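Local coordinates for intradiol ring-cleavage dioxygenase (Streptomyces sp. SirexAA-E, PDB 4ILV), which probably uses a bound iron(III) ion to cleave the aromatic ring of catechol-type compounds between the two hydroxylated carbons, at residues 61-69 against 172-180. Sequence-based numbering, arbitrary orientation.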
# COMPACT_ATOMS: atom_id res chain seq x y z
N PRO A 61 -2.13 6.23 -17.50
CA PRO A 61 -2.43 7.62 -17.12
C PRO A 61 -2.34 7.83 -15.59
O PRO A 61 -2.68 6.92 -14.83
CB PRO A 61 -3.86 7.82 -17.59
CG PRO A 61 -4.44 6.44 -17.62
CD PRO A 61 -3.31 5.53 -18.03
N GLY A 62 -1.86 9.00 -15.17
CA GLY A 62 -1.81 9.33 -13.76
C GLY A 62 -0.45 9.84 -13.35
O GLY A 62 0.49 9.83 -14.14
N VAL A 63 -0.36 10.30 -12.11
CA VAL A 63 0.89 10.79 -11.56
C VAL A 63 1.73 9.62 -11.04
O VAL A 63 1.30 8.90 -10.13
CB VAL A 63 0.62 11.79 -10.41
CG1 VAL A 63 1.93 12.25 -9.80
CG2 VAL A 63 -0.22 12.99 -10.94
N PRO A 64 2.92 9.40 -11.64
CA PRO A 64 3.77 8.28 -11.22
C PRO A 64 4.02 8.32 -9.72
O PRO A 64 4.25 9.40 -9.16
CB PRO A 64 5.08 8.52 -11.97
CG PRO A 64 4.66 9.29 -13.20
CD PRO A 64 3.51 10.15 -12.76
N LEU A 65 3.98 7.16 -9.09
CA LEU A 65 4.23 7.02 -7.67
C LEU A 65 4.96 5.71 -7.46
O LEU A 65 4.49 4.66 -7.89
CB LEU A 65 2.90 6.98 -6.90
CG LEU A 65 3.01 6.64 -5.40
CD1 LEU A 65 3.76 7.75 -4.69
CD2 LEU A 65 1.62 6.43 -4.79
N THR A 66 6.13 5.78 -6.83
CA THR A 66 6.77 4.57 -6.31
C THR A 66 6.73 4.64 -4.78
O THR A 66 7.11 5.65 -4.19
CB THR A 66 8.22 4.41 -6.78
OG1 THR A 66 8.24 4.14 -8.18
CG2 THR A 66 8.90 3.23 -6.05
N VAL A 67 6.22 3.58 -4.16
CA VAL A 67 6.20 3.47 -2.71
C VAL A 67 7.20 2.38 -2.30
O VAL A 67 7.19 1.27 -2.86
CB VAL A 67 4.79 3.11 -2.20
CG1 VAL A 67 4.76 3.00 -0.66
CG2 VAL A 67 3.75 4.13 -2.71
N SER A 68 8.06 2.69 -1.33
CA SER A 68 9.03 1.69 -0.87
C SER A 68 9.29 1.77 0.64
O SER A 68 8.94 2.75 1.29
CB SER A 68 10.35 1.84 -1.64
OG SER A 68 10.99 3.06 -1.29
N GLY A 69 9.89 0.72 1.19
CA GLY A 69 10.19 0.68 2.61
C GLY A 69 10.61 -0.71 3.05
O GLY A 69 11.06 -1.51 2.23
N ALA A 172 9.35 13.71 -7.06
CA ALA A 172 10.42 13.09 -7.82
C ALA A 172 10.06 13.32 -9.29
O ALA A 172 9.29 12.55 -9.89
CB ALA A 172 10.49 11.60 -7.52
N GLY A 173 10.58 14.42 -9.85
CA GLY A 173 10.24 14.85 -11.19
C GLY A 173 8.75 15.05 -11.37
O GLY A 173 8.09 15.65 -10.53
N PRO A 174 8.20 14.52 -12.47
CA PRO A 174 6.77 14.67 -12.74
C PRO A 174 5.94 13.80 -11.79
O PRO A 174 4.73 13.91 -11.78
CB PRO A 174 6.64 14.19 -14.18
CG PRO A 174 7.70 13.15 -14.31
CD PRO A 174 8.85 13.62 -13.44
N GLY A 175 6.60 12.94 -11.01
CA GLY A 175 5.89 12.04 -10.11
C GLY A 175 6.28 12.20 -8.65
O GLY A 175 6.83 13.23 -8.25
N ARG A 176 5.97 11.18 -7.86
CA ARG A 176 6.19 11.21 -6.42
C ARG A 176 6.80 9.92 -5.88
O ARG A 176 6.66 8.86 -6.48
CB ARG A 176 4.88 11.49 -5.68
CG ARG A 176 4.20 12.79 -6.05
CD ARG A 176 2.90 12.90 -5.29
NE ARG A 176 1.89 13.63 -6.05
CZ ARG A 176 0.65 13.82 -5.63
NH1 ARG A 176 0.25 13.33 -4.46
NH2 ARG A 176 -0.21 14.50 -6.40
N GLU A 177 7.44 10.04 -4.71
CA GLU A 177 8.11 8.94 -4.02
C GLU A 177 7.52 8.77 -2.64
O GLU A 177 7.63 9.68 -1.81
CB GLU A 177 9.57 9.31 -3.75
CG GLU A 177 10.53 9.06 -4.85
CD GLU A 177 11.95 9.22 -4.38
OE1 GLU A 177 12.28 10.24 -3.72
OE2 GLU A 177 12.75 8.29 -4.62
N GLY A 178 6.95 7.60 -2.37
CA GLY A 178 6.41 7.30 -1.06
C GLY A 178 7.32 6.41 -0.22
O GLY A 178 7.98 5.51 -0.75
N THR A 179 7.34 6.67 1.08
CA THR A 179 8.15 5.94 2.06
C THR A 179 7.27 5.50 3.23
O THR A 179 6.58 6.33 3.86
CB THR A 179 9.26 6.85 2.63
OG1 THR A 179 10.28 7.06 1.64
CG2 THR A 179 9.89 6.22 3.84
N PHE A 180 7.28 4.21 3.52
CA PHE A 180 6.51 3.65 4.62
C PHE A 180 7.12 2.34 5.09
O PHE A 180 7.44 1.48 4.28
CB PHE A 180 5.04 3.42 4.22
CG PHE A 180 4.16 2.99 5.38
CD1 PHE A 180 3.58 3.93 6.22
CD2 PHE A 180 3.94 1.63 5.63
CE1 PHE A 180 2.78 3.53 7.29
CE2 PHE A 180 3.13 1.22 6.69
CZ PHE A 180 2.56 2.17 7.53
O HOH W 1 9.88 4.90 -2.96
O HOH W 2 11.46 4.43 1.67
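Thr-66 and Ser-68 each use both backbone polar groups to bind strand 175-183, the bonding pattern of parallel strands, in which Thr-66 straddles Glu-177 and Ser-68 straddles Thr-179. Thr-66 N donates to Arg-176 O (3.1 Å), while Thr-66 O receives Gly-178 N at 2.7 Å and nearly straight (168°). The next step repeats the pattern, Ser-68 bonding Gly-178 O through its N and Phe-180 N through its O; Arg-176 N to Pro-64 O (2.8 Å) opens the series. With chi1 at 68°, the Ser-68 hydroxyl reaches a water 2.7 Å from OG, which donates to Gly-178 O. A second water joins Ser-68 O to Thr-179 OG1. On this face Glu-177 turns its carboxylate to a salt bridge with Arg-170. Across the sheet, Leu-65 CD1 lies over the Arg-176 peptide, 3.6 Å from Arg-176 O, and Val-67 CG1 lies 4.1 Å from Gly-178 O. Next to Pro-64, Val-63 CG1 sits 4.0 Å from Arg-176 NE, obliquely to the guanidinium. Strand 64-72 also pairs antiparallel with 113-119, and 175-183 with 168-172, through the type II' turn Ala-172 to Gly-175. The parallel pair is thus the centre of a four-stranded mixed sheet in the beta-sandwich core characteristic of intradiol dioxygenases.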